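Local coordinates for hypothetical protein, conserved (Leishmania major, PDB 2B4W), which is of unknown function but belongs to the DUF1861 family of the beta-fructosidase clan, with strands arranged in a way consistent with a five-bladed beta-propeller, at residues Val30-Val35 against Tyr46-Lys51; Glu50-Trp55 against Glu254-Leu259; Glu80-Tyr85 against Gly96-Arg101; Ala261-Ala266 against Val283-Glu288. One frame throughout, in Å; residues are numbered along the deposited sequence.

Contact 1: residues Val30-Val35 against Tyr46-Lys51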
loop_
_atom_site.group_PDB
_atom_site.type_symbol
_atom_site.label_atom_id
_atom_site.label_comp_id
_atom_site.label_asym_id
_atom_site.label_seq_id
_atom_site.Cartn_x
_atom_site.Cartn_y
_atom_site.Cartn_z
ATOM N N VAL A 30 -3.985 13.025 7.462
ATOM C CA VAL A 30 -2.888 12.174 7.028
ATOM C C VAL A 30 -3.461 10.779 6.812
ATOM O O VAL A 30 -4.078 10.270 7.744
ATOM C CB VAL A 30 -1.745 12.091 8.045
ATOM C CG1 VAL A 30 -0.676 11.153 7.478
ATOM C CG2 VAL A 30 -1.174 13.462 8.354
ATOM N N TYR A 31 -3.298 10.207 5.636
ATOM C CA TYR A 31 -3.968 8.949 5.324
ATOM C C TYR A 31 -3.224 8.286 4.164
ATOM O O TYR A 31 -2.210 8.850 3.790
ATOM C CB TYR A 31 -5.435 9.162 5.026
ATOM C CG TYR A 31 -5.827 9.993 3.844
ATOM C CD1 TYR A 31 -5.783 11.386 3.854
ATOM C CD2 TYR A 31 -6.266 9.369 2.693
ATOM C CE1 TYR A 31 -6.167 12.081 2.725
ATOM C CE2 TYR A 31 -6.648 10.052 1.566
ATOM C CZ TYR A 31 -6.593 11.433 1.594
ATOM O OH TYR A 31 -6.974 12.120 0.463
ATOM N N ASN A 32 -3.742 7.160 3.727
ATOM C CA ASN A 32 -3.174 6.278 2.729
ATOM C C ASN A 32 -1.644 6.328 2.744
ATOM O O ASN A 32 -0.969 6.711 1.793
ATOM C CB ASN A 32 -3.728 6.639 1.358
ATOM C CG ASN A 32 -5.224 6.404 1.275
ATOM O OD1 ASN A 32 -5.861 5.872 2.184
ATOM N ND2 ASN A 32 -5.794 6.802 0.146
ATOM N N CYS A 33 -1.102 5.920 3.882
ATOM C CA CYS A 33 0.347 5.968 4.099
ATOM C C CYS A 33 1.045 4.875 3.311
ATOM O O CYS A 33 0.407 3.945 2.807
ATOM C CB CYS A 33 0.606 5.807 5.589
ATOM S SG CYS A 33 0.060 7.241 6.573
ATOM N N SER A 34 2.375 4.969 3.235
ATOM C CA SER A 34 3.140 3.806 2.810
ATOM C C SER A 34 3.109 2.747 3.908
ATOM O O SER A 34 2.659 3.003 5.034
ATOM C CB SER A 34 4.599 4.131 2.525
ATOM O OG SER A 34 5.241 4.660 3.648
ATOM N N VAL A 35 3.637 1.561 3.619
ATOM C CA VAL A 35 3.848 0.662 4.778
ATOM C C VAL A 35 4.910 1.269 5.651
ATOM O O VAL A 35 5.818 1.965 5.157
ATOM C CB VAL A 35 4.254 -0.742 4.305
ATOM C CG1 VAL A 35 5.588 -0.661 3.597
ATOM C CG2 VAL A 35 4.336 -1.680 5.484
ATOM N N TYR A 46 5.779 7.218 5.259
ATOM C CA TYR A 46 5.334 8.314 4.400
ATOM C C TYR A 46 3.816 8.431 4.496
ATOM O O TYR A 46 3.116 7.417 4.488
ATOM C CB TYR A 46 5.690 8.111 2.930
ATOM C CG TYR A 46 7.164 8.100 2.646
ATOM C CD1 TYR A 46 7.907 9.270 2.532
ATOM C CD2 TYR A 46 7.802 6.878 2.483
ATOM C CE1 TYR A 46 9.272 9.237 2.268
ATOM C CE2 TYR A 46 9.148 6.841 2.224
ATOM C CZ TYR A 46 9.876 8.010 2.116
ATOM O OH TYR A 46 11.210 7.879 1.858
ATOM N N GLY A 47 3.309 9.648 4.564
ATOM C CA GLY A 47 1.877 9.875 4.589
ATOM C C GLY A 47 1.434 10.864 3.519
ATOM O O GLY A 47 2.160 11.757 3.080
ATOM N N ARG A 48 0.189 10.652 3.123
ATOM C CA ARG A 48 -0.501 11.572 2.221
ATOM C C ARG A 48 -1.181 12.609 3.096
ATOM O O ARG A 48 -1.967 12.241 3.988
ATOM C CB ARG A 48 -1.456 10.826 1.320
ATOM C CG ARG A 48 -2.508 11.578 0.561
ATOM C CD ARG A 48 -3.589 10.659 -0.034
ATOM N NE ARG A 48 -4.423 11.405 -0.936
ATOM C CZ ARG A 48 -5.223 11.101 -1.910
ATOM N NH1 ARG A 48 -5.502 9.883 -2.314
ATOM N NH2 ARG A 48 -5.824 12.115 -2.552
ATOM N N VAL A 49 -0.800 13.843 2.929
ATOM C CA VAL A 49 -1.206 15.007 3.678
ATOM C C VAL A 49 -2.077 15.945 2.829
ATOM O O VAL A 49 -1.706 16.502 1.806
ATOM C CB VAL A 49 0.020 15.757 4.218
ATOM C CG1 VAL A 49 -0.403 16.799 5.239
ATOM C CG2 VAL A 49 0.966 14.730 4.830
ATOM N N GLU A 50 -3.306 16.109 3.312
ATOM C CA GLU A 50 -4.316 16.879 2.607
ATOM C C GLU A 50 -5.362 17.361 3.606
ATOM O O GLU A 50 -5.713 16.682 4.573
ATOM C CB GLU A 50 -4.867 16.020 1.489
ATOM C CG GLU A 50 -6.031 16.594 0.682
ATOM C CD GLU A 50 -6.482 15.581 -0.357
ATOM O OE1 GLU A 50 -7.252 14.673 -0.018
ATOM O OE2 GLU A 50 -6.060 15.673 -1.523
ATOM N N LYS A 51 -5.820 18.571 3.334
ATOM C CA LYS A 51 -6.942 19.247 3.963
ATOM C C LYS A 51 -8.214 18.444 3.789
ATOM O O LYS A 51 -8.546 17.945 2.711
ATOM C CB LYS A 51 -7.093 20.647 3.349
ATOM C CG LYS A 51 -6.506 21.737 4.230
ATOM C CD LYS A 51 -6.935 23.144 3.874
ATOM C CE LYS A 51 -8.404 23.416 3.688
ATOM N NZ LYS A 51 -9.023 24.481 4.523
#
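Tyr31 holds CG between its backbone N and carbonyl carbon (chi1 63°), while Arg48 has CG anti to its backbone N (chi1 165°). The Arg48 chain runs extended from CG to NE and passes over one face of the Tyr31 ring. CD does the touching there, a CH-pi contact 3.8 Å from Arg48 CD to the Tyr31 ring centroid, displaced toward the CE2 and CZ rim. Ring and guanidinium planes are only 21° apart. Tyr31 OH lies over a face of the guanidinium. Tyr31 OH comes to 3.0 Å from Arg48 NE, but the geometry does not make this a hydrogen bond. Tyr31 OH instead donates to Glu50 OE1 at 2.6 Å, reaching that oxygen from above the carboxylate plane. Outside the two segments, Arg48 NH1 forms a salt bridge with Asp83 and Glu50 OE1 forms one with Lys256.

Strands 29-31 and 42-50 are antiparallel neighbours in a mixed sheet, within a fold that fits a five-bladed beta-propeller. Tyr31 and Arg48 are a hydrogen-bonded pair, with Tyr31 N to Arg48 O at 2.9 Å and Arg48 N to Tyr31 O at 3.1 Å. Val30 and Val49 form the next, non-hydrogen-bonded pair. Their side chains lie on the other sheet face, with Val30 CG2 and Val49 CG2 4.3 Å apart.

Beyond Tyr31 the segment leaves the strand at Asn32. Cys33 SG then packs on Gly47 CA. Ser34 restores the link: its N donates to Tyr46 O at 2.8 Å. Ser34 OG accepts from Tyr46 N at 3.1 Å and also donates to Val35 O.

Contact 2: residues Glu50-Trp55 against Glu254-Leu259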
loop_
_atom_site.group_PDB
_atom_site.type_symbol
_atom_site.label_atom_id
_atom_site.label_comp_id
_atom_site.label_asym_id
_atom_site.label_seq_id
_atom_site.Cartn_x
_atom_site.Cartn_y
_atom_site.Cartn_z
ATOM N N GLU A 50 -3.306 16.109 3.312
ATOM C CA GLU A 50 -4.316 16.879 2.607
ATOM C C GLU A 50 -5.362 17.361 3.606
ATOM O O GLU A 50 -5.713 16.682 4.573
ATOM C CB GLU A 50 -4.867 16.020 1.489
ATOM C CG GLU A 50 -6.031 16.594 0.682
ATOM C CD GLU A 50 -6.482 15.581 -0.357
ATOM O OE1 GLU A 50 -7.252 14.673 -0.018
ATOM O OE2 GLU A 50 -6.060 15.673 -1.523
ATOM N N LYS A 51 -5.820 18.571 3.334
ATOM C CA LYS A 51 -6.942 19.247 3.963
ATOM C C LYS A 51 -8.214 18.444 3.789
ATOM O O LYS A 51 -8.546 17.945 2.711
ATOM C CB LYS A 51 -7.093 20.647 3.349
ATOM C CG LYS A 51 -6.506 21.737 4.230
ATOM C CD LYS A 51 -6.935 23.144 3.874
ATOM C CE LYS A 51 -8.404 23.416 3.688
ATOM N NZ LYS A 51 -9.023 24.481 4.523
ATOM N N ARG A 52 -8.964 18.274 4.880
ATOM C CA ARG A 52 -10.123 17.425 4.744
ATOM C C ARG A 52 -11.185 17.995 3.801
ATOM O O ARG A 52 -11.893 17.234 3.128
ATOM C CB ARG A 52 -10.808 17.135 6.091
ATOM C CG ARG A 52 -11.748 15.963 5.804
ATOM C CD ARG A 52 -12.429 15.400 7.011
ATOM N NE ARG A 52 -11.516 14.902 8.026
ATOM C CZ ARG A 52 -11.880 14.625 9.271
ATOM N NH1 ARG A 52 -13.140 14.796 9.650
ATOM N NH2 ARG A 52 -10.961 14.179 10.113
ATOM N N ASP A 53 -11.298 19.323 3.756
ATOM C CA ASP A 53 -12.372 19.866 2.918
ATOM C C ASP A 53 -11.962 20.177 1.494
ATOM O O ASP A 53 -12.597 21.016 0.852
ATOM C CB ASP A 53 -12.925 21.146 3.557
ATOM C CG ASP A 53 -11.809 22.132 3.836
ATOM O OD1 ASP A 53 -10.704 21.881 3.313
ATOM O OD2 ASP A 53 -12.036 23.123 4.554
ATOM N N ILE A 54 -10.934 19.536 0.953
ATOM C CA ILE A 54 -10.634 19.727 -0.465
ATOM C C ILE A 54 -10.052 18.458 -1.076
ATOM O O ILE A 54 -9.445 17.648 -0.375
ATOM C CB ILE A 54 -9.687 20.925 -0.642
ATOM C CG1 ILE A 54 -8.702 20.851 -1.801
ATOM C CG2 ILE A 54 -8.929 21.161 0.658
ATOM C CD1 ILE A 54 -8.504 22.125 -2.585
ATOM N N TRP A 55 -10.241 18.298 -2.380
ATOM C CA TRP A 55 -9.819 17.139 -3.144
ATOM C C TRP A 55 -8.675 17.431 -4.096
ATOM O O TRP A 55 -8.404 18.547 -4.539
ATOM C CB TRP A 55 -11.065 16.591 -3.886
ATOM C CG TRP A 55 -12.035 16.084 -2.846
ATOM C CD1 TRP A 55 -12.820 16.820 -2.006
ATOM C CD2 TRP A 55 -12.304 14.712 -2.541
ATOM N NE1 TRP A 55 -13.563 15.990 -1.198
ATOM C CE2 TRP A 55 -13.262 14.689 -1.512
ATOM C CE3 TRP A 55 -11.819 13.506 -3.050
ATOM C CZ2 TRP A 55 -13.755 13.498 -0.973
ATOM C CZ3 TRP A 55 -12.310 12.333 -2.514
ATOM C CH2 TRP A 55 -13.267 12.331 -1.487
ATOM N N GLU A 254 -14.461 10.090 11.444
ATOM C CA GLU A 254 -15.191 10.632 10.297
ATOM C C GLU A 254 -14.476 10.484 8.970
ATOM O O GLU A 254 -13.322 10.889 8.766
ATOM C CB GLU A 254 -15.475 12.124 10.555
ATOM C CG GLU A 254 -16.141 12.339 11.908
ATOM C CD GLU A 254 -17.513 11.689 11.965
ATOM O OE1 GLU A 254 -18.330 12.038 11.088
ATOM O OE2 GLU A 254 -17.762 10.853 12.861
ATOM N N PRO A 255 -15.135 9.911 7.968
ATOM C CA PRO A 255 -14.443 9.832 6.672
ATOM C C PRO A 255 -14.286 11.229 6.069
ATOM O O PRO A 255 -14.737 12.234 6.622
ATOM C CB PRO A 255 -15.363 8.962 5.820
ATOM C CG PRO A 255 -16.705 9.069 6.464
ATOM C CD PRO A 255 -16.474 9.328 7.919
ATOM N N LYS A 256 -13.620 11.262 4.920
ATOM C CA LYS A 256 -13.455 12.521 4.209
ATOM C C LYS A 256 -14.863 13.020 3.855
ATOM O O LYS A 256 -15.218 14.173 4.058
ATOM C CB LYS A 256 -12.619 12.381 2.941
ATOM C CG LYS A 256 -12.100 13.705 2.395
ATOM C CD LYS A 256 -11.105 13.487 1.274
ATOM C CE LYS A 256 -10.456 14.785 0.820
ATOM N NZ LYS A 256 -9.498 15.353 1.785
ATOM N N VAL A 257 -15.636 12.088 3.319
ATOM C CA VAL A 257 -17.041 12.288 3.006
ATOM C C VAL A 257 -17.824 11.036 3.375
ATOM O O VAL A 257 -17.267 9.941 3.386
ATOM C CB VAL A 257 -17.250 12.610 1.523
ATOM C CG1 VAL A 257 -16.589 13.945 1.208
ATOM C CG2 VAL A 257 -16.708 11.486 0.662
ATOM N N PRO A 258 -19.094 11.252 3.682
ATOM C CA PRO A 258 -20.009 10.192 4.099
ATOM C C PRO A 258 -19.957 8.979 3.178
ATOM O O PRO A 258 -20.130 7.826 3.567
ATOM C CB PRO A 258 -21.388 10.847 3.994
ATOM C CG PRO A 258 -21.187 12.211 3.438
ATOM C CD PRO A 258 -19.748 12.575 3.667
ATOM N N LEU A 259 -19.726 9.245 1.905
ATOM C CA LEU A 259 -19.680 8.200 0.897
ATOM C C LEU A 259 -18.605 7.154 1.168
ATOM O O LEU A 259 -18.650 6.033 0.647
ATOM C CB LEU A 259 -19.436 8.893 -0.440
ATOM C CG LEU A 259 -19.399 8.089 -1.715
ATOM C CD1 LEU A 259 -19.892 8.972 -2.864
ATOM C CD2 LEU A 259 -18.016 7.549 -2.047
#
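Lys256 reaches from its loop to the turn at residues 51-54, passing over one face of the Trp55 indole. Here the packing is close. Lys256 CD makes a CH-pi contact 3.7 Å from the centroid of the Trp55 six-membered ring, and CE lies over the indole centre. Val257 CG1 meets the ring edge near its plane, 3.6 Å from Trp55 CZ2. The Lys256 chain is otherwise extended and bends only at its end (chi4 71°), which places NZ among four oxygens. Lys256 NZ makes a salt bridge with Glu50 OE1 at 3.0 Å and a hydrogen bond to Lys51 O at 2.9 Å. Glu50 OE1 also accepts from Tyr31 OH. Bonds to Arg52 O and Ile54 O are weak.

The Arg52 side is looser. Glu254 O sits 3.9 Å above the plane of the Arg52 guanidinium, over its centre. Glu254 bends at chi2 and its carboxylate leads away; Arg52 NE instead forms a salt bridge with Asp29. Lys51, Asp53 and Ile54 are exposed.

The arrangement is a type I beta turn, Lys51 to Ile54, in the connection between strands 42-50 and 59-67. A lysine from the loop between strands 238-245 and 264-271 ties its carbonyls together.

Contact 3: residues Glu80-Tyr85 against Gly96-Arg101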
loop_
_atom_site.group_PDB
_atom_site.type_symbol
_atom_site.label_atom_id
_atom_site.label_comp_id
_atom_site.label_asym_id
_atom_site.label_seq_id
_atom_site.Cartn_x
_atom_site.Cartn_y
_atom_site.Cartn_z
ATOM N N GLU A 80 5.256 16.122 -4.296
ATOM C CA GLU A 80 3.968 16.503 -4.850
ATOM C C GLU A 80 3.257 15.275 -5.405
ATOM O O GLU A 80 3.182 15.104 -6.617
ATOM C CB GLU A 80 4.062 17.519 -5.998
ATOM C CG GLU A 80 4.890 18.723 -5.619
ATOM C CD GLU A 80 4.266 19.532 -4.502
ATOM O OE1 GLU A 80 3.047 19.780 -4.572
ATOM O OE2 GLU A 80 4.999 19.902 -3.558
ATOM N N LEU A 81 2.780 14.443 -4.490
ATOM C CA LEU A 81 2.101 13.220 -4.845
ATOM C C LEU A 81 1.017 12.889 -3.824
ATOM O O LEU A 81 1.020 13.474 -2.750
ATOM C CB LEU A 81 3.101 12.044 -4.914
ATOM C CG LEU A 81 4.381 12.201 -5.714
ATOM C CD1 LEU A 81 5.490 11.291 -5.200
ATOM C CD2 LEU A 81 4.132 11.939 -7.198
ATOM N N GLU A 82 0.168 11.939 -4.191
ATOM C CA GLU A 82 -0.796 11.223 -3.396
ATOM C C GLU A 82 -0.368 9.768 -3.156
ATOM O O GLU A 82 0.444 9.235 -3.910
ATOM C CB GLU A 82 -2.182 11.185 -4.073
ATOM C CG GLU A 82 -2.615 12.522 -4.654
ATOM C CD GLU A 82 -3.996 12.483 -5.274
ATOM O OE1 GLU A 82 -4.436 11.403 -5.734
ATOM O OE2 GLU A 82 -4.635 13.554 -5.289
ATOM N N ASP A 83 -0.947 9.133 -2.147
ATOM C CA ASP A 83 -0.829 7.703 -1.883
ATOM C C ASP A 83 0.584 7.154 -2.053
ATOM O O ASP A 83 0.830 6.412 -3.012
ATOM C CB ASP A 83 -1.731 6.915 -2.822
ATOM C CG ASP A 83 -3.173 7.376 -2.726
ATOM O OD1 ASP A 83 -3.462 8.079 -1.739
ATOM O OD2 ASP A 83 -3.961 7.032 -3.627
ATOM N N PRO A 84 1.481 7.514 -1.150
ATOM C CA PRO A 84 2.872 7.051 -1.296
ATOM C C PRO A 84 3.002 5.547 -1.024
ATOM O O PRO A 84 2.150 4.926 -0.397
ATOM C CB PRO A 84 3.616 7.867 -0.260
ATOM C CG PRO A 84 2.592 8.286 0.731
ATOM C CD PRO A 84 1.261 8.329 0.059
ATOM N N TYR A 85 4.060 4.929 -1.531
ATOM C CA TYR A 85 4.282 3.487 -1.468
ATOM C C TYR A 85 5.754 3.147 -1.694
ATOM O O TYR A 85 6.467 3.823 -2.425
ATOM C CB TYR A 85 3.453 2.676 -2.448
ATOM C CG TYR A 85 3.540 2.979 -3.913
ATOM C CD1 TYR A 85 2.756 4.018 -4.419
ATOM C CD2 TYR A 85 4.359 2.276 -4.787
ATOM C CE1 TYR A 85 2.807 4.325 -5.768
ATOM C CE2 TYR A 85 4.408 2.589 -6.133
ATOM C CZ TYR A 85 3.625 3.617 -6.614
ATOM O OH TYR A 85 3.632 3.974 -7.942
ATOM N N GLY A 96 7.370 5.544 -4.634
ATOM C CA GLY A 96 6.443 6.018 -5.636
ATOM C C GLY A 96 5.238 6.692 -5.038
ATOM O O GLY A 96 4.868 6.672 -3.862
ATOM N N GLY A 97 4.534 7.354 -5.936
ATOM C CA GLY A 97 3.341 8.081 -5.557
ATOM C C GLY A 97 2.606 8.471 -6.840
ATOM O O GLY A 97 3.216 8.323 -7.902
ATOM N N THR A 98 1.376 8.917 -6.640
ATOM C CA THR A 98 0.552 9.402 -7.740
ATOM C C THR A 98 0.821 10.880 -7.997
ATOM O O THR A 98 0.656 11.672 -7.061
ATOM C CB THR A 98 -0.963 9.279 -7.501
ATOM O OG1 THR A 98 -1.295 7.916 -7.244
ATOM C CG2 THR A 98 -1.703 9.728 -8.769
ATOM N N ARG A 99 1.208 11.162 -9.223
ATOM C CA ARG A 99 1.434 12.527 -9.697
ATOM C C ARG A 99 0.225 12.991 -10.522
ATOM O O ARG A 99 -0.224 12.342 -11.465
ATOM C CB ARG A 99 2.727 12.632 -10.503
ATOM C CG ARG A 99 3.063 14.048 -10.968
ATOM C CD ARG A 99 3.973 14.710 -9.948
ATOM N NE ARG A 99 4.786 15.777 -10.507
ATOM C CZ ARG A 99 5.922 16.227 -9.986
ATOM N NH1 ARG A 99 6.424 15.714 -8.866
ATOM N NH2 ARG A 99 6.569 17.214 -10.597
ATOM N N VAL A 100 -0.336 14.136 -10.148
ATOM C CA VAL A 100 -1.570 14.662 -10.709
ATOM C C VAL A 100 -1.341 15.974 -11.463
ATOM O O VAL A 100 -0.910 16.933 -10.823
ATOM C CB VAL A 100 -2.596 14.912 -9.581
ATOM C CG1 VAL A 100 -3.828 15.637 -10.111
ATOM C CG2 VAL A 100 -2.952 13.592 -8.908
ATOM N N ARG A 101 -1.634 15.991 -12.750
ATOM C CA ARG A 101 -1.534 17.141 -13.637
ATOM C C ARG A 101 -2.850 17.918 -13.691
ATOM O O ARG A 101 -3.763 17.469 -14.394
ATOM C CB ARG A 101 -1.164 16.707 -15.055
HETATM O O HOH W 1 0.776 15.816 -7.779
HETATM O O HOH W 2 -3.874 8.400 -6.020
#
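Glu82 pairs with Thr98 and Tyr85 with Gly96 across a beta bulge, at the open end of the hairpin formed by strands 84-89 and 92-100. This hairpin supplies two neighbouring strands of a four-stranded antiparallel sheet, probably one blade of a propeller. Asp83 and Pro84 are the two residues set against Gly97 alone, so the register shifts by one. The chain also turns a corner at Asp83.

Both pairs are hydrogen-bonded. Glu82 N to Thr98 O is 2.9 Å, and Thr98 N to Glu82 O is also 2.9 Å. Tyr85 N to Gly96 O is 3.0 Å, the more bent of the Tyr85 pair, and Gly96 N to Tyr85 O is 2.9 Å.

Tyr85 carries CG between its backbone N and carbonyl carbon (chi1 56°), and the ring then lies with one face over Gly96. Gly96 CA makes a CH-pi contact 4.0 Å from the Tyr85 ring centroid. Arg136 adds a cation-pi contact to this ring.

Leu81 CD2 packs 3.7 Å from Arg99 CB, and Leu81 CD1 lies by Gly97 CA. On the face of Glu82 and Thr98, the end of the Glu82 side chain lies against Val100 CG2. A water there has Thr98 OG1, Asp83 OD2 and Glu82 OE1 about it. Asp83 OD1 forms a salt bridge with Arg48. Nearer the Glu80 end, a second water donates to Glu80 O at 2.8 Å and accepts from Val100 N at 3.1 Å.

Contact 4: residues Ala261-Ala266 against Val283-Glu288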
loop_
_atom_site.group_PDB
_atom_site.type_symbol
_atom_site.label_atom_id
_atom_site.label_comp_id
_atom_site.label_asym_id
_atom_site.label_seq_id
_atom_site.Cartn_x
_atom_site.Cartn_y
_atom_site.Cartn_z
ATOM N N ALA A 261 -17.704 6.001 4.144
ATOM C CA ALA A 261 -17.923 5.530 5.502
ATOM C C ALA A 261 -17.656 4.035 5.640
ATOM O O ALA A 261 -17.569 3.503 6.746
ATOM C CB ALA A 261 -19.340 5.863 5.965
ATOM N N ASP A 262 -17.513 3.357 4.509
ATOM C CA ASP A 262 -17.135 1.958 4.523
ATOM C C ASP A 262 -15.895 1.686 3.671
ATOM O O ASP A 262 -15.846 0.636 3.025
ATOM C CB ASP A 262 -18.305 1.092 4.035
ATOM C CG ASP A 262 -18.182 -0.324 4.575
ATOM O OD1 ASP A 262 -17.229 -0.597 5.347
ATOM O OD2 ASP A 262 -19.034 -1.157 4.205
ATOM N N CYS A 263 -14.959 2.620 3.692
ATOM C CA CYS A 263 -13.715 2.600 2.951
ATOM C C CYS A 263 -12.439 2.464 3.779
ATOM O O CYS A 263 -12.207 3.305 4.638
ATOM C CB CYS A 263 -13.582 3.910 2.150
ATOM S SG CYS A 263 -12.015 4.106 1.250
ATOM N N VAL A 264 -11.591 1.459 3.533
ATOM C CA VAL A 264 -10.229 1.430 4.044
ATOM C C VAL A 264 -9.266 1.051 2.909
ATOM O O VAL A 264 -9.562 0.180 2.111
ATOM C CB VAL A 264 -9.954 0.449 5.193
ATOM C CG1 VAL A 264 -10.503 0.979 6.511
ATOM C CG2 VAL A 264 -10.518 -0.911 4.822
ATOM N N PHE A 265 -8.125 1.719 2.858
ATOM C CA PHE A 265 -7.224 1.533 1.714
ATOM C C PHE A 265 -5.855 1.129 2.230
ATOM O O PHE A 265 -5.193 1.987 2.829
ATOM C CB PHE A 265 -7.225 2.874 0.990
ATOM C CG PHE A 265 -6.323 3.009 -0.213
ATOM C CD1 PHE A 265 -4.988 3.355 -0.044
ATOM C CD2 PHE A 265 -6.813 2.802 -1.491
ATOM C CE1 PHE A 265 -4.165 3.485 -1.141
ATOM C CE2 PHE A 265 -5.982 2.933 -2.597
ATOM C CZ PHE A 265 -4.653 3.275 -2.429
ATOM N N ALA A 266 -5.522 -0.124 2.009
ATOM C CA ALA A 266 -4.376 -0.812 2.574
ATOM C C ALA A 266 -3.059 -0.086 2.377
ATOM O O ALA A 266 -2.747 0.445 1.306
ATOM C CB ALA A 266 -4.262 -2.224 1.972
ATOM N N VAL A 283 -7.851 5.067 6.410
ATOM C CA VAL A 283 -9.186 4.916 6.964
ATOM C C VAL A 283 -10.093 6.072 6.539
ATOM O O VAL A 283 -9.785 7.228 6.839
ATOM C CB VAL A 283 -9.081 4.837 8.499
ATOM C CG1 VAL A 283 -10.470 4.805 9.110
ATOM C CG2 VAL A 283 -8.256 3.626 8.927
ATOM N N GLY A 284 -11.193 5.803 5.840
ATOM C CA GLY A 284 -12.134 6.851 5.445
ATOM C C GLY A 284 -11.573 7.986 4.630
ATOM O O GLY A 284 -12.221 9.039 4.534
ATOM N N ASP A 285 -10.399 7.835 4.030
ATOM C CA ASP A 285 -9.653 8.851 3.313
ATOM C C ASP A 285 -9.380 10.057 4.212
ATOM O O ASP A 285 -9.210 11.181 3.733
ATOM C CB ASP A 285 -10.323 9.325 2.019
ATOM C CG ASP A 285 -9.925 8.487 0.817
ATOM O OD1 ASP A 285 -9.419 7.352 0.977
ATOM O OD2 ASP A 285 -10.115 8.937 -0.329
ATOM N N SER A 286 -9.323 9.813 5.516
ATOM C CA SER A 286 -9.018 10.875 6.472
ATOM C C SER A 286 -8.032 10.551 7.580
ATOM O O SER A 286 -7.428 11.479 8.156
ATOM C CB SER A 286 -10.347 11.277 7.149
ATOM O OG SER A 286 -10.881 10.225 7.932
ATOM N N HIS A 287 -7.869 9.273 7.927
ATOM C CA HIS A 287 -6.986 8.849 9.008
ATOM C C HIS A 287 -6.133 7.657 8.554
ATOM O O HIS A 287 -6.360 7.100 7.483
ATOM C CB HIS A 287 -7.755 8.446 10.269
ATOM C CG HIS A 287 -8.544 9.507 10.975
ATOM N ND1 HIS A 287 -9.652 10.101 10.395
ATOM C CD2 HIS A 287 -8.446 10.087 12.190
ATOM C CE1 HIS A 287 -10.189 10.996 11.216
ATOM N NE2 HIS A 287 -9.476 11.013 12.325
ATOM N N GLU A 288 -5.167 7.281 9.377
ATOM C CA GLU A 288 -4.356 6.078 9.184
ATOM C C GLU A 288 -4.582 5.162 10.382
ATOM O O GLU A 288 -4.458 5.616 11.513
ATOM C CB GLU A 288 -2.884 6.437 8.989
ATOM C CG GLU A 288 -1.935 5.356 8.534
ATOM C CD GLU A 288 -2.151 4.733 7.181
ATOM O OE1 GLU A 288 -2.782 5.363 6.296
ATOM O OE2 GLU A 288 -1.666 3.583 6.953
#
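Val264 and Val283 form an antiparallel, non-hydrogen-bonded pair where strands 264-271 and 277-283 meet, just before a classic beta bulge that leads into strand 287-293. All three strands belong to one mixed sheet. Val264 CG1 and Val283 CG2 are 4.2 Å apart on the same sheet face.

One hydrogen bond joins the backbones across the contact. Gly284 N donates to Cys263 O at 3.0 Å, in a fairly straight bond (160° at the hydrogen). Cys263 has SG anti to its backbone N (chi1 176°), and SG comes within 4.2 Å of Asp285 OD1, a loose approach.

Gly284 and Asp285 both have positive phi and reverse the chain. Ser286 and His287 then both face Val283, which is the bulge. Val283 O accepts from Ser286 N at 2.9 Å and from His287 N at 3.0 Å, and Val283 N donates to His287 O at 2.7 Å. His287 ND1 donates to Ser286 OG at 2.8 Å, with the oxygen close to the imidazole plane. Ser286 OG is in turn hydrogen-bonded to Glu254 O.

The chemistry is therefore uneven. Between the two segments there is a single backbone bond with light apolar packing. The turn of 283-288 is bound more firmly to itself. His287 ND1 carries the proton that points at Ser286 OG, which suggests that the serine hydroxyl spends its own hydrogen on Glu254 O.

Contacts 1 and 2 share Glu50 and Lys51, with centres about 13 Å apart; contact 2 begins on the stretch where contact 1 ends. Contact 3 lies beside contact 1, centres about 10 Å apart. Asp83 OD1 joins them through a 2.8 Å salt bridge to Arg48 NH1. Contact 4 meets contact 1 at Glu288 OE1, 3.0 Å from Cys33 N, and both reach the same sheet. It meets contact 2 where Lys256 N lies 2.7 Å from Gly284 O. Contacts 2 and 3 do not touch; their nearest atoms are about 5 Å apart. The protein's function is unknown, so the four contacts are not tied to an active site.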